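Local coordinates for protein L-ornithine N(5)-monooxygenase (Pseudomonas aeruginosa, PDB 3S5W) that hydroxylates the side-chain amine of L-ornithine at N5, using FAD, NADPH and oxygen, in the first step of making the siderophore pyoverdin, at residues Q50-A55 with E438-L443; G318-Q323 with H331-M336. All coordinates share one frame; numbering follows the deposited sequence.

Contact 1: residues Q50-A55 with E438-L443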
ATOM      1  N   GLN A  50      -7.927   0.871 -21.910  1.00 32.08           N
ATOM      2  CA  GLN A  50      -7.944  -0.066 -23.046  1.00 33.43           C
ATOM      3  C   GLN A  50      -9.363  -0.523 -23.450  1.00 33.84           C
ATOM      4  O   GLN A  50      -9.645  -0.672 -24.657  1.00 32.61           O
ATOM      5  CB  GLN A  50      -7.011  -1.268 -22.808  1.00 32.83           C
ATOM      6  CG  GLN A  50      -7.125  -2.359 -23.872  1.00 36.99           C
ATOM      7  CD  GLN A  50      -6.155  -3.502 -23.665  1.00 41.18           C
ATOM      8  OE1 GLN A  50      -5.102  -3.558 -24.303  1.00 45.79           O
ATOM      9  NE2 GLN A  50      -6.497  -4.417 -22.768  1.00 39.82           N
ATOM     10  N   GLU A  51     -10.250  -0.737 -22.458  1.00 33.21           N
ATOM     11  CA  GLU A  51     -11.666  -1.076 -22.738  1.00 33.37           C
ATOM     12  C   GLU A  51     -12.431   0.029 -23.445  1.00 34.00           C
ATOM     13  O   GLU A  51     -13.316  -0.254 -24.246  1.00 33.25           O
ATOM     14  CB  GLU A  51     -12.447  -1.455 -21.459  1.00 32.43           C
ATOM     15  CG  GLU A  51     -11.860  -2.676 -20.733  1.00 31.81           C
ATOM     16  CD  GLU A  51     -12.679  -3.152 -19.497  1.00 31.29           C
ATOM     17  OE1 GLU A  51     -13.632  -2.451 -19.067  1.00 29.69           O
ATOM     18  OE2 GLU A  51     -12.346  -4.247 -18.967  1.00 28.18           O
ATOM     19  N   ARG A  52     -12.098   1.275 -23.130  1.00 34.29           N
ATOM     20  CA  ARG A  52     -12.761   2.433 -23.710  1.00 35.70           C
ATOM     21  C   ARG A  52     -12.242   2.811 -25.105  1.00 36.88           C
ATOM     22  O   ARG A  52     -12.937   3.512 -25.845  1.00 37.15           O
ATOM     23  CB  ARG A  52     -12.623   3.631 -22.779  1.00 35.15           C
ATOM     24  CG  ARG A  52     -13.395   3.533 -21.479  1.00 33.98           C
ATOM     25  CD  ARG A  52     -13.236   4.788 -20.651  1.00 33.17           C
ATOM     26  NE  ARG A  52     -14.051   4.777 -19.426  1.00 34.61           N
ATOM     27  CZ  ARG A  52     -15.342   5.106 -19.344  1.00 35.16           C
ATOM     28  NH1 ARG A  52     -16.011   5.485 -20.421  1.00 33.45           N
ATOM     29  NH2 ARG A  52     -15.972   5.069 -18.170  1.00 32.54           N
ATOM     30  N   ALA A  53     -11.044   2.330 -25.448  1.00 38.81           N
ATOM     31  CA  ALA A  53     -10.307   2.731 -26.647  1.00 40.82           C
ATOM     32  C   ALA A  53     -11.061   2.497 -27.959  1.00 42.72           C
ATOM     33  O   ALA A  53     -11.105   3.399 -28.797  1.00 43.43           O
ATOM     34  CB  ALA A  53      -8.922   2.070 -26.689  1.00 40.78           C
ATOM     35  N   GLN A  54     -11.668   1.321 -28.138  1.00 44.37           N
ATOM     36  CA  GLN A  54     -12.412   1.060 -29.386  1.00 45.70           C
ATOM     37  C   GLN A  54     -13.546   2.065 -29.615  1.00 45.43           C
ATOM     38  O   GLN A  54     -13.605   2.699 -30.670  1.00 46.21           O
ATOM     39  CB  GLN A  54     -12.912  -0.381 -29.486  1.00 46.43           C
ATOM     40  CG  GLN A  54     -12.700  -0.963 -30.904  1.00 49.98           C
ATOM     41  CD  GLN A  54     -13.779  -1.943 -31.333  1.00 53.78           C
ATOM     42  OE1 GLN A  54     -14.711  -2.243 -30.578  1.00 54.71           O
ATOM     43  NE2 GLN A  54     -13.655  -2.452 -32.558  1.00 55.02           N
ATOM     44  N   ALA A  55     -14.398   2.262 -28.613  1.00 44.87           N
ATOM     45  CA  ALA A  55     -15.530   3.166 -28.763  1.00 44.06           C
ATOM     46  C   ALA A  55     -15.174   4.653 -28.704  1.00 43.70           C
ATOM     47  O   ALA A  55     -15.865   5.460 -29.317  1.00 43.24           O
ATOM     48  CB  ALA A  55     -16.620   2.843 -27.761  1.00 44.20           C
ATOM     49  N   GLU A 438     -14.240   4.989 -13.344  1.00 27.96           N
ATOM     50  CA  GLU A 438     -14.614   6.366 -13.030  1.00 28.83           C
ATOM     51  C   GLU A 438     -13.553   7.400 -13.476  1.00 28.92           C
ATOM     52  O   GLU A 438     -13.894   8.423 -14.098  1.00 28.73           O
ATOM     53  CB  GLU A 438     -14.930   6.516 -11.553  1.00 28.91           C
ATOM     54  CG  GLU A 438     -16.233   5.772 -11.142  1.00 30.51           C
ATOM     55  CD  GLU A 438     -16.469   5.768  -9.631  1.00 33.81           C
ATOM     56  OE1 GLU A 438     -15.541   6.129  -8.873  1.00 35.34           O
ATOM     57  OE2 GLU A 438     -17.580   5.391  -9.197  1.00 32.01           O
ATOM     58  N   ILE A 439     -12.287   7.127 -13.174  1.00 28.40           N
ATOM     59  CA  ILE A 439     -11.200   8.019 -13.604  1.00 28.32           C
ATOM     60  C   ILE A 439     -11.052   8.011 -15.135  1.00 28.97           C
ATOM     61  O   ILE A 439     -10.903   9.076 -15.742  1.00 28.88           O
ATOM     62  CB  ILE A 439      -9.878   7.670 -12.919  1.00 28.52           C
ATOM     63  CG1 ILE A 439      -9.993   7.883 -11.407  1.00 26.00           C
ATOM     64  CG2 ILE A 439      -8.731   8.512 -13.509  1.00 27.97           C
ATOM     65  CD1 ILE A 439      -8.813   7.388 -10.628  1.00 27.07           C
ATOM     66  N   SER A 440     -11.105   6.828 -15.758  1.00 28.53           N
ATOM     67  CA  SER A 440     -10.964   6.749 -17.208  1.00 29.98           C
ATOM     68  C   SER A 440     -12.118   7.497 -17.931  1.00 30.43           C
ATOM     69  O   SER A 440     -11.862   8.205 -18.914  1.00 30.93           O
ATOM     70  CB  SER A 440     -10.769   5.320 -17.720  1.00 29.40           C
ATOM     71  OG  SER A 440     -11.926   4.547 -17.511  1.00 31.54           O
ATOM     72  N   GLY A 441     -13.339   7.369 -17.413  1.00 29.68           N
ATOM     73  CA  GLY A 441     -14.509   8.120 -17.910  1.00 30.65           C
ATOM     74  C   GLY A 441     -14.328   9.628 -17.804  1.00 31.51           C
ATOM     75  O   GLY A 441     -14.570  10.376 -18.771  1.00 31.96           O
ATOM     76  N   SER A 442     -13.930  10.084 -16.629  1.00 31.73           N
ATOM     77  CA  SER A 442     -13.692  11.497 -16.400  1.00 32.66           C
ATOM     78  C   SER A 442     -12.592  12.028 -17.350  1.00 33.07           C
ATOM     79  O   SER A 442     -12.725  13.117 -17.913  1.00 32.63           O
ATOM     80  CB  SER A 442     -13.291  11.718 -14.955  1.00 32.79           C
ATOM     81  OG  SER A 442     -12.912  13.064 -14.716  1.00 34.09           O
ATOM     82  N   LEU A 443     -11.510  11.264 -17.499  1.00 32.99           N
ATOM     83  CA  LEU A 443     -10.380  11.663 -18.337  1.00 34.08           C
ATOM     84  C   LEU A 443     -10.800  11.859 -19.784  1.00 35.06           C
ATOM     85  O   LEU A 443     -10.455  12.892 -20.380  1.00 34.68           O
ATOM     86  CB  LEU A 443      -9.232  10.656 -18.245  1.00 33.89           C
ATOM     87  CG  LEU A 443      -7.995  10.910 -19.114  1.00 36.61           C
ATOM     88  CD1 LEU A 443      -7.333  12.241 -18.750  1.00 35.68           C
ATOM     89  CD2 LEU A 443      -6.994   9.783 -18.981  1.00 37.09           C
TER
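Between 50-55 and 438-443 the nearest CA atoms are those of Arg52 and Ser440, 8.0 Å apart, on helices 40-56 and 432-447. The first follows strand 30-36 and leads to strand 61-65, which pairs parallel with strand 30-36, so it is the helix of a right-handed beta-alpha-beta crossover in the FAD-binding, Rossmann-like part of the enzyme; the second is the last helix of the modelled chain. Between these two segments one long side chain, that of Arg52, does the bridging. With CG of Arg52 beside its own backbone N (chi1 -69°) and the chain extended from CG to NE, the guanidinium is delivered onto the C-terminal helix. Its flat group is used in two ways. At the edge, NE donates to Ser440 OG, 2.9 Å away; the acceptor lies near the guanidinium plane, and the N-H...O angle of 146° leaves the bond somewhat bent. Gly441 CA packs over one face, 3.3 Å above the centre of the guanidinium plane of Arg52, at a residue that has no side chain to hold the group off. Ser440 OG, itself buried, is also bonded to Ala436 O one turn back, so the hydroxyl is tied both to its own helix and to the arginine. The other guanidinium nitrogens are held from outside the two segments: NH2 by Glu437 O and NH1 by Gln56 OE1. Besides NE, the arginine's CD also leans on the serine hydroxyl, with Arg52 CD 3.4 Å from Ser440 OG.

Contact 2: residues G318-Q323 with H331-M336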
ATOM      1  N   GLY A 318      -0.812 -19.358  20.105  1.00 19.27           N
ATOM      2  CA  GLY A 318      -0.330 -20.745  20.238  1.00 20.24           C
ATOM      3  C   GLY A 318       1.171 -20.790  20.489  1.00 21.04           C
ATOM      4  O   GLY A 318       1.659 -21.613  21.277  1.00 21.25           O
ATOM      5  N   VAL A 319       1.919 -19.947  19.764  1.00 21.14           N
ATOM      6  CA  VAL A 319       3.377 -19.872  19.954  1.00 21.96           C
ATOM      7  C   VAL A 319       3.695 -19.509  21.420  1.00 21.74           C
ATOM      8  O   VAL A 319       4.537 -20.154  22.081  1.00 20.77           O
ATOM      9  CB  VAL A 319       4.029 -18.850  18.982  1.00 22.60           C
ATOM     10  CG1 VAL A 319       5.505 -18.592  19.390  1.00 21.91           C
ATOM     11  CG2 VAL A 319       3.918 -19.345  17.517  1.00 23.06           C
ATOM     12  N   PHE A 320       3.006 -18.497  21.941  1.00 20.38           N
ATOM     13  CA  PHE A 320       3.262 -18.071  23.330  1.00 21.20           C
ATOM     14  C   PHE A 320       2.750 -19.107  24.347  1.00 21.73           C
ATOM     15  O   PHE A 320       3.373 -19.315  25.390  1.00 21.16           O
ATOM     16  CB  PHE A 320       2.670 -16.677  23.595  1.00 20.37           C
ATOM     17  CG  PHE A 320       3.484 -15.585  22.939  1.00 22.26           C
ATOM     18  CD1 PHE A 320       4.760 -15.273  23.430  1.00 23.12           C
ATOM     19  CD2 PHE A 320       3.023 -14.938  21.808  1.00 22.56           C
ATOM     20  CE1 PHE A 320       5.558 -14.299  22.819  1.00 24.03           C
ATOM     21  CE2 PHE A 320       3.840 -13.946  21.176  1.00 23.85           C
ATOM     22  CZ  PHE A 320       5.093 -13.640  21.691  1.00 25.66           C
ATOM     23  N   TYR A 321       1.660 -19.771  23.989  1.00 20.36           N
ATOM     24  CA  TYR A 321       1.081 -20.794  24.879  1.00 21.34           C
ATOM     25  C   TYR A 321       2.091 -21.955  24.990  1.00 21.63           C
ATOM     26  O   TYR A 321       2.347 -22.455  26.074  1.00 22.36           O
ATOM     27  CB  TYR A 321      -0.250 -21.328  24.307  1.00 20.42           C
ATOM     28  CG  TYR A 321      -0.791 -22.449  25.160  1.00 20.48           C
ATOM     29  CD1 TYR A 321      -1.584 -22.169  26.275  1.00 19.63           C
ATOM     30  CD2 TYR A 321      -0.455 -23.784  24.902  1.00 21.77           C
ATOM     31  CE1 TYR A 321      -2.095 -23.189  27.096  1.00 21.77           C
ATOM     32  CE2 TYR A 321      -0.937 -24.810  25.737  1.00 22.95           C
ATOM     33  CZ  TYR A 321      -1.762 -24.499  26.821  1.00 21.76           C
ATOM     34  OH  TYR A 321      -2.218 -25.495  27.636  1.00 22.84           O
ATOM     35  N   ARG A 322       2.681 -22.360  23.867  1.00 21.37           N
ATOM     36  CA  ARG A 322       3.633 -23.456  23.908  1.00 23.38           C
ATOM     37  C   ARG A 322       4.887 -23.157  24.746  1.00 23.11           C
ATOM     38  O   ARG A 322       5.500 -24.085  25.298  1.00 22.59           O
ATOM     39  CB  ARG A 322       3.960 -23.971  22.499  1.00 24.41           C
ATOM     40  CG  ARG A 322       2.729 -24.742  21.919  1.00 29.41           C
ATOM     41  CD  ARG A 322       3.022 -25.448  20.592  1.00 34.40           C
ATOM     42  NE  ARG A 322       3.409 -24.503  19.558  1.00 38.97           N
ATOM     43  CZ  ARG A 322       2.556 -23.872  18.751  1.00 41.47           C
ATOM     44  NH1 ARG A 322       1.240 -24.081  18.846  1.00 41.32           N
ATOM     45  NH2 ARG A 322       3.023 -23.025  17.853  1.00 37.49           N
ATOM     46  N   GLN A 323       5.246 -21.871  24.856  1.00 22.22           N
ATOM     47  CA  GLN A 323       6.345 -21.444  25.728  1.00 23.01           C
ATOM     48  C   GLN A 323       5.997 -21.672  27.194  1.00 23.76           C
ATOM     49  O   GLN A 323       6.893 -21.966  28.018  1.00 23.55           O
ATOM     50  CB  GLN A 323       6.708 -19.952  25.499  1.00 23.23           C
ATOM     51  CG  GLN A 323       7.319 -19.727  24.138  1.00 24.06           C
ATOM     52  CD  GLN A 323       7.908 -18.338  23.875  1.00 24.28           C
ATOM     53  OE1 GLN A 323       8.521 -18.140  22.834  1.00 23.29           O
ATOM     54  NE2 GLN A 323       7.697 -17.393  24.766  1.00 22.37           N
ATOM     55  N   HIS A 331      10.512 -16.084  22.795  1.00 23.84           N
ATOM     56  CA  HIS A 331       9.897 -14.818  22.406  1.00 23.75           C
ATOM     57  C   HIS A 331       9.206 -14.143  23.564  1.00 23.52           C
ATOM     58  O   HIS A 331       8.896 -14.802  24.545  1.00 24.09           O
ATOM     59  CB  HIS A 331       8.848 -15.088  21.327  1.00 22.37           C
ATOM     60  CG  HIS A 331       9.423 -15.725  20.112  1.00 22.72           C
ATOM     61  ND1 HIS A 331       8.920 -16.882  19.548  1.00 27.26           N
ATOM     62  CD2 HIS A 331      10.489 -15.375  19.365  1.00 19.69           C
ATOM     63  CE1 HIS A 331       9.645 -17.204  18.491  1.00 21.08           C
ATOM     64  NE2 HIS A 331      10.603 -16.305  18.360  1.00 27.25           N
ATOM     65  N   ALA A 332       8.950 -12.846  23.417  1.00 23.54           N
ATOM     66  CA  ALA A 332       8.218 -12.056  24.406  1.00 23.60           C
ATOM     67  C   ALA A 332       7.112 -11.235  23.733  1.00 23.74           C
ATOM     68  O   ALA A 332       7.296 -10.642  22.649  1.00 22.91           O
ATOM     69  CB  ALA A 332       9.178 -11.157  25.203  1.00 24.69           C
ATOM     70  N   PHE A 333       5.951 -11.225  24.376  1.00 23.06           N
ATOM     71  CA  PHE A 333       4.816 -10.446  23.923  1.00 23.02           C
ATOM     72  C   PHE A 333       4.712  -9.219  24.847  1.00 24.94           C
ATOM     73  O   PHE A 333       4.126  -9.289  25.928  1.00 24.82           O
ATOM     74  CB  PHE A 333       3.529 -11.282  23.987  1.00 23.28           C
ATOM     75  CG  PHE A 333       2.348 -10.608  23.366  1.00 22.73           C
ATOM     76  CD1 PHE A 333       2.263 -10.474  21.978  1.00 23.56           C
ATOM     77  CD2 PHE A 333       1.316 -10.122  24.163  1.00 22.19           C
ATOM     78  CE1 PHE A 333       1.165  -9.823  21.388  1.00 25.11           C
ATOM     79  CE2 PHE A 333       0.210  -9.478  23.595  1.00 26.64           C
ATOM     80  CZ  PHE A 333       0.160  -9.298  22.187  1.00 24.89           C
ATOM     81  N   ARG A 334       5.310  -8.110  24.439  1.00 24.88           N
ATOM     82  CA  ARG A 334       5.350  -6.892  25.274  1.00 26.26           C
ATOM     83  C   ARG A 334       4.243  -5.933  24.900  1.00 26.34           C
ATOM     84  O   ARG A 334       4.475  -4.956  24.208  1.00 25.95           O
ATOM     85  CB  ARG A 334       6.734  -6.244  25.216  1.00 26.43           C
ATOM     86  CG  ARG A 334       7.843  -7.262  25.585  1.00 29.73           C
ATOM     87  CD  ARG A 334       9.207  -6.673  25.310  1.00 38.46           C
ATOM     88  NE  ARG A 334       9.913  -6.398  26.536  1.00 46.69           N
ATOM     89  CZ  ARG A 334      10.792  -7.218  27.085  1.00 48.94           C
ATOM     90  NH1 ARG A 334      11.078  -8.373  26.509  1.00 53.05           N
ATOM     91  NH2 ARG A 334      11.389  -6.878  28.207  1.00 51.24           N
ATOM     92  N   CYS A 335       3.026  -6.235  25.365  1.00 26.09           N
ATOM     93  CA  CYS A 335       1.882  -5.380  25.111  1.00 27.46           C
ATOM     94  C   CYS A 335       1.917  -4.211  26.106  1.00 26.83           C
ATOM     95  O   CYS A 335       2.695  -4.245  27.044  1.00 27.07           O
ATOM     96  CB  CYS A 335       0.558  -6.147  25.169  1.00 27.53           C
ATOM     97  SG  CYS A 335       0.421  -7.286  26.584  1.00 34.96           S
ATOM     98  N   MET A 336       1.135  -3.178  25.820  1.00 26.71           N
ATOM     99  CA  MET A 336       1.081  -1.921  26.610  1.00 28.86           C
ATOM    100  C   MET A 336       2.473  -1.304  26.802  1.00 28.59           C
ATOM    101  O   MET A 336       2.757  -0.725  27.862  1.00 27.94           O
ATOM    102  CB  MET A 336       0.390  -2.131  27.980  1.00 29.90           C
ATOM    103  CG  MET A 336      -1.107  -2.494  27.853  1.00 33.96           C
ATOM    104  SD  MET A 336      -1.785  -2.741  29.513  1.00 47.13           S
ATOM    105  CE  MET A 336      -0.769  -4.059  30.200  1.00 43.83           C
TER
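Gln323 and His331 are joined by a pair of hydrogen bonds, a case of a side-chain amide reading both polar groups of one backbone residue. His331 N donates to Gln323 OE1 over 2.9 Å, and Gln323 NE2 donates to His331 O, also over 2.9 Å. Both bonds are nearly straight, at 163° and 170°. The histidine carbonyl oxygen lies close to the amide plane of Gln323, and the two bonds together fix the rotation of that amide. Extension of the glutamine beyond CG carries the amide from the helix to His331, the residue just before strand 332-334.

The apolar contacts centre on Phe320. Phe333 CB sits over one face of its ring, 3.8 Å from the centroid, in a CH-pi contact. The Phe333 ring adds an offset edge-to-face pair, presenting its edge to the Phe320 face with the planes at 63°. Phe320 CE1 also reaches the backbone, 3.5 Å from Phe333 N. Beside this, Val319 CG1 touches the edge of the imidazole, 3.8 Å from His331 ND1.

Helix 310-326 and strand 332-334, joined by a short connection, are thus held together by these side chains; the strand is an outermost one of the five-stranded parallel sheet in the NADPH-binding part. That strand pairs with 253-258, while Phe243 of helix 237-249 meets the rings of both Phe320 and His331.

The two contacts each belong to a different nucleotide-binding part of the enzyme, contact 1 to the FAD side and contact 2 to the NADPH side. Their centres are 51 Å apart, on opposite sides of the chain's centre, and their nearest atoms remain about 38 Å from one another. Contact 1 joins helices from near the two ends of the chain, away from the annotated sites; contact 2 is local and lies inside the sequence span that contact 1 closes. Contact 2 is nearer to a cofactor: the Phe333 side chain is about 10 Å from bound NADP and about 7 Å from Gly235 of its binding site. Neither segment pair includes a known substrate-binding residue.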